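Local coordinates for glutathione S-transferase (Xanthomonas axonopodis pv. citri, PDB 6NV6), which binds glutathione and, as a theta-class transferase, probably conjugates it to electrophilic substrates, at residues A[111-115]-A[116-120]; A[98-101]-A[102-106]. All blocks are in the same frame, centred on the assembly; numbering follows the deposited sequence.

Contact 1 of 2, residues A[111-115]-A[116-120]; sequences DLFWG and VVRTP
The six-membered ring of W114 carries the aliphatic part of R118 on one face: CD sits 3.6 Å from the ring centroid, almost on the normal, a CH-pi contact of the CD methylene; any cation-pi attraction from the more distant guanidinium is weak. The extended R118 chain then runs past the indole, and its guanidinium is met over one face by the rim of the F113 ring, CE1 of F113 lying 3.6 Å from CZ of R118. The two planes stand 83° apart, so the phenyl meets the guanidinium edge first, while W114 NE1 lies at the guanidinium's own edge. Over a face of F113 comes the CG2 methyl of V117, 3.6 Å from the ring centroid. With CG anti to the backbone N (chi1 -178°), the phenyl extends forward to the next turn and reaches this methyl. A long side chain suits position 118, since its methylenes cover an indole while its NH2 makes a salt bridge to the C-terminal carboxylate of T207.

The backbone holds the turn through V117 N to F113 O at 3.1 Å. W114 O receives R118 N, four residues on, at 3.0 Å and, weakly, T119 N, five residues on, as in a pi-type turn; T119 OG1 adds a weak bond to G115 O. This is the C-terminal end of long helix 88-118 in the all-helical GST C-terminal domain, with T119 beyond it in loop.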
loop_
_atom_site.group_PDB
_atom_site.type_symbol
_atom_site.label_atom_id
_atom_site.label_comp_id
_atom_site.label_asym_id
_atom_site.label_seq_id
_atom_site.Cartn_x
_atom_site.Cartn_y
_atom_site.Cartn_z
ATOM N N ASP A 111 -12.950 1.015 -5.947
ATOM C CA ASP A 111 -14.386 1.087 -6.192
ATOM C C ASP A 111 -15.168 0.746 -4.932
ATOM O O ASP A 111 -16.081 1.484 -4.538
ATOM C CB ASP A 111 -14.760 0.145 -7.334
ATOM C CG ASP A 111 -15.848 0.705 -8.215
ATOM O OD1 ASP A 111 -15.688 1.853 -8.688
ATOM O OD2 ASP A 111 -16.852 -0.012 -8.438
ATOM N N LEU A 112 -14.822 -0.374 -4.287
ATOM C CA LEU A 112 -15.429 -0.712 -3.005
ATOM C C LEU A 112 -15.283 0.441 -2.030
ATOM O O LEU A 112 -16.255 0.880 -1.411
ATOM C CB LEU A 112 -14.789 -1.974 -2.418
ATOM C CG LEU A 112 -15.330 -2.319 -1.025
ATOM C CD1 LEU A 112 -16.784 -2.751 -1.101
ATOM C CD2 LEU A 112 -14.489 -3.380 -0.357
ATOM N N PHE A 113 -14.068 0.960 -1.904
ATOM C CA PHE A 113 -13.827 1.993 -0.909
ATOM C C PHE A 113 -14.601 3.269 -1.209
ATOM O O PHE A 113 -14.999 3.976 -0.277
ATOM C CB PHE A 113 -12.335 2.290 -0.810
ATOM C CG PHE A 113 -12.000 3.299 0.231
ATOM C CD1 PHE A 113 -11.984 4.655 -0.077
ATOM C CD2 PHE A 113 -11.752 2.908 1.538
ATOM C CE1 PHE A 113 -11.700 5.613 0.896
ATOM C CE2 PHE A 113 -11.455 3.863 2.529
ATOM C CZ PHE A 113 -11.431 5.215 2.201
ATOM N N TRP A 114 -14.825 3.593 -2.482
ATOM C CA TRP A 114 -15.549 4.824 -2.782
ATOM C C TRP A 114 -17.010 4.707 -2.365
ATOM O O TRP A 114 -17.529 5.564 -1.639
ATOM C CB TRP A 114 -15.421 5.179 -4.266
ATOM C CG TRP A 114 -14.399 6.277 -4.501
ATOM C CD1 TRP A 114 -13.062 6.115 -4.773
ATOM C CD2 TRP A 114 -14.627 7.700 -4.456
ATOM N NE1 TRP A 114 -12.450 7.345 -4.905
ATOM C CE2 TRP A 114 -13.384 8.332 -4.717
ATOM C CE3 TRP A 114 -15.758 8.499 -4.230
ATOM C CZ2 TRP A 114 -13.247 9.728 -4.756
ATOM C CZ3 TRP A 114 -15.614 9.890 -4.265
ATOM C CH2 TRP A 114 -14.370 10.485 -4.529
ATOM N N GLY A 115 -17.678 3.640 -2.796
ATOM C CA GLY A 115 -19.062 3.410 -2.435
ATOM C C GLY A 115 -19.399 3.414 -0.951
ATOM O O GLY A 115 -20.560 3.597 -0.582
ATOM N N VAL A 116 -18.412 3.216 -0.084
ATOM C CA VAL A 116 -18.657 2.945 1.322
ATOM C C VAL A 116 -18.223 4.104 2.202
ATOM O O VAL A 116 -18.907 4.447 3.165
ATOM C CB VAL A 116 -17.956 1.635 1.742
ATOM C CG1 VAL A 116 -18.121 1.370 3.234
ATOM C CG2 VAL A 116 -18.485 0.478 0.920
ATOM N N VAL A 117 -17.099 4.728 1.876
ATOM C CA VAL A 117 -16.553 5.798 2.695
ATOM C C VAL A 117 -16.856 7.175 2.114
ATOM O O VAL A 117 -16.839 8.169 2.858
ATOM C CB VAL A 117 -15.033 5.594 2.854
ATOM C CG1 VAL A 117 -14.432 6.557 3.879
ATOM C CG2 VAL A 117 -14.764 4.142 3.208
ATOM N N ARG A 118 -17.167 7.259 0.819
ATOM C CA ARG A 118 -17.175 8.532 0.125
ATOM C C ARG A 118 -18.450 8.834 -0.649
ATOM O O ARG A 118 -18.639 9.989 -1.044
ATOM C CB ARG A 118 -15.969 8.610 -0.828
ATOM C CG ARG A 118 -14.674 8.924 -0.093
ATOM C CD ARG A 118 -13.448 8.940 -0.999
ATOM N NE ARG A 118 -12.219 9.076 -0.212
ATOM C CZ ARG A 118 -10.997 8.762 -0.646
ATOM N NH1 ARG A 118 -10.825 8.289 -1.873
ATOM N NH2 ARG A 118 -9.947 8.923 0.157
ATOM N N THR A 119 -19.329 7.864 -0.870
ATOM C CA THR A 119 -20.555 8.253 -1.547
ATOM C C THR A 119 -21.737 8.238 -0.579
ATOM O O THR A 119 -21.796 7.401 0.331
ATOM C CB THR A 119 -20.867 7.332 -2.733
ATOM O OG1 THR A 119 -21.211 6.028 -2.249
ATOM C CG2 THR A 119 -19.666 7.224 -3.664
ATOM N N PRO A 120 -22.679 9.172 -0.736
ATOM C CA PRO A 120 -23.890 9.155 0.094
ATOM C C PRO A 120 -24.795 7.988 -0.272
ATOM O O PRO A 120 -24.888 7.587 -1.436
ATOM C CB PRO A 120 -24.561 10.499 -0.225
ATOM C CG PRO A 120 -23.484 11.346 -0.826
ATOM C CD PRO A 120 -22.596 10.386 -1.563
#

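Contact 2 of 2, residues A[98-101]-A[102-106]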
loop_
_atom_site.group_PDB
_atom_site.type_symbol
_atom_site.label_atom_id
_atom_site.label_comp_id
_atom_site.label_asym_id
_atom_site.label_seq_id
_atom_site.Cartn_x
_atom_site.Cartn_y
_atom_site.Cartn_z
ATOM N N MET A 98 3.840 -6.247 -5.913
ATOM C CA MET A 98 3.761 -4.837 -6.268
ATOM C C MET A 98 2.950 -4.646 -7.546
ATOM O O MET A 98 2.018 -3.835 -7.588
ATOM C CB MET A 98 5.163 -4.260 -6.417
ATOM C CG MET A 98 6.033 -4.426 -5.182
ATOM S SD MET A 98 7.638 -3.618 -5.362
ATOM C CE MET A 98 7.149 -1.909 -5.047
ATOM N N ASP A 99 3.284 -5.402 -8.596
ATOM C CA ASP A 99 2.520 -5.330 -9.839
ATOM C C ASP A 99 1.081 -5.798 -9.646
ATOM O O ASP A 99 0.149 -5.198 -10.191
ATOM C CB ASP A 99 3.197 -6.170 -10.912
ATOM C CG ASP A 99 4.285 -5.424 -11.639
ATOM O OD1 ASP A 99 4.296 -4.173 -11.588
ATOM O OD2 ASP A 99 5.124 -6.102 -12.263
ATOM N N TRP A 100 0.883 -6.877 -8.887
ATOM C CA TRP A 100 -0.457 -7.419 -8.691
ATOM C C TRP A 100 -1.356 -6.443 -7.930
ATOM O O TRP A 100 -2.561 -6.352 -8.206
ATOM C CB TRP A 100 -0.340 -8.761 -7.966
ATOM C CG TRP A 100 -1.634 -9.448 -7.645
ATOM C CD1 TRP A 100 -2.249 -10.408 -8.380
ATOM C CD2 TRP A 100 -2.436 -9.267 -6.471
ATOM N NE1 TRP A 100 -3.403 -10.825 -7.756
ATOM C CE2 TRP A 100 -3.537 -10.141 -6.579
ATOM C CE3 TRP A 100 -2.338 -8.441 -5.342
ATOM C CZ2 TRP A 100 -4.530 -10.211 -5.612
ATOM C CZ3 TRP A 100 -3.334 -8.516 -4.372
ATOM C CH2 TRP A 100 -4.413 -9.391 -4.519
ATOM N N THR A 101 -0.795 -5.705 -6.972
ATOM C CA THR A 101 -1.592 -4.715 -6.256
ATOM C C THR A 101 -2.169 -3.691 -7.224
ATOM O O THR A 101 -3.357 -3.346 -7.151
ATOM C CB THR A 101 -0.740 -4.029 -5.183
ATOM O OG1 THR A 101 -0.352 -4.986 -4.192
ATOM C CG2 THR A 101 -1.526 -2.919 -4.508
ATOM N N THR A 102 -1.345 -3.208 -8.147
ATOM C CA THR A 102 -1.832 -2.252 -9.131
ATOM C C THR A 102 -2.689 -2.930 -10.197
ATOM O O THR A 102 -3.797 -2.473 -10.496
ATOM C CB THR A 102 -0.650 -1.521 -9.763
ATOM O OG1 THR A 102 0.071 -0.817 -8.739
ATOM C CG2 THR A 102 -1.142 -0.548 -10.825
ATOM N N SER A 103 -2.197 -4.028 -10.774
ATOM C CA SER A 103 -2.857 -4.599 -11.939
ATOM C C SER A 103 -4.202 -5.233 -11.597
ATOM O O SER A 103 -5.095 -5.278 -12.455
ATOM C CB SER A 103 -1.936 -5.624 -12.601
ATOM O OG SER A 103 -2.070 -6.903 -12.011
ATOM N N THR A 104 -4.375 -5.730 -10.372
ATOM C CA THR A 104 -5.509 -6.608 -10.108
ATOM C C THR A 104 -6.354 -6.163 -8.919
ATOM O O THR A 104 -7.578 -6.302 -8.945
ATOM C CB THR A 104 -5.003 -8.043 -9.882
ATOM O OG1 THR A 104 -4.294 -8.486 -11.046
ATOM C CG2 THR A 104 -6.155 -8.999 -9.615
ATOM N N PHE A 105 -5.738 -5.621 -7.874
ATOM C CA PHE A 105 -6.503 -5.356 -6.665
ATOM C C PHE A 105 -7.002 -3.922 -6.564
ATOM O O PHE A 105 -8.143 -3.696 -6.143
ATOM C CB PHE A 105 -5.666 -5.687 -5.429
ATOM C CG PHE A 105 -6.358 -5.367 -4.138
ATOM C CD1 PHE A 105 -7.398 -6.154 -3.693
ATOM C CD2 PHE A 105 -5.982 -4.260 -3.383
ATOM C CE1 PHE A 105 -8.050 -5.856 -2.507
ATOM C CE2 PHE A 105 -6.628 -3.951 -2.180
ATOM C CZ PHE A 105 -7.666 -4.751 -1.745
ATOM N N ALA A 106 -6.177 -2.947 -6.947
ATOM C CA ALA A 106 -6.463 -1.556 -6.606
ATOM C C ALA A 106 -7.762 -1.062 -7.244
ATOM O O ALA A 106 -8.536 -0.336 -6.605
ATOM C CB ALA A 106 -5.282 -0.679 -7.017
#
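M98 meets the next turn through its carbonyl, which takes a weak, long bond from T102 N, while its side chain packs on helix 68-79. D99 O accepts S103 N at 2.7 Å, a straight alpha-helical bond; S103 OG and T104 OG1 share a hydrogen bond at 2.9 Å. At W100 the helix widens. Its carbonyl oxygen accepts two amides, T104 N at 2.9 Å and F105 N at 3.3 Å; the second, five residues on, marks the pi-type turn. With CG anti to the backbone N (chi1 178°), the indole reaches the next turn and places one face under CB of T104, which stands 4.0 Å from the centroid of the five-membered ring. F105 CB approaches the six-membered ring obliquely and off-centre, 3.8 Å from W100 CZ3. A broad indole suits this place because it spans both residues. T101 O likewise bonds A106 N at 2.9 Å, five residues on, and F105 N weakly. The T101 hydroxyl is buried but satisfied by W97 O, as serine and threonine hydroxyls in helices often bond back to the carbonyl of the preceding turn.

Around this part of helix 88-118, M98 and T102 face helix 68-79 of the thioredoxin-like domain, T101 and A106 pack on F168 of helix 163-174, and W100, T104 and F105 touch helix 126-146.

How the contacts relate
From the N terminus, the chain first builds the thioredoxin-like sheet and helix 68-79, then enters helix 88-118, which carries both contacts in series. Contact 2 closes before contact 1 opens; neither encloses a long loop, and they neither nest nor cross. Their centres lie 19 Å apart, with nearest atoms about 5 Å apart and no touch. Contact 2, nearer the centre of the chain, lies where the helix borders helices 68-79, 126-146 and 163-174, joining the two domains. Contact 1 lies near the C-terminal end of the same helix, bringing it against helix 126-146 and the C-terminal residues L206 and T207. Each contains a pi-type widening.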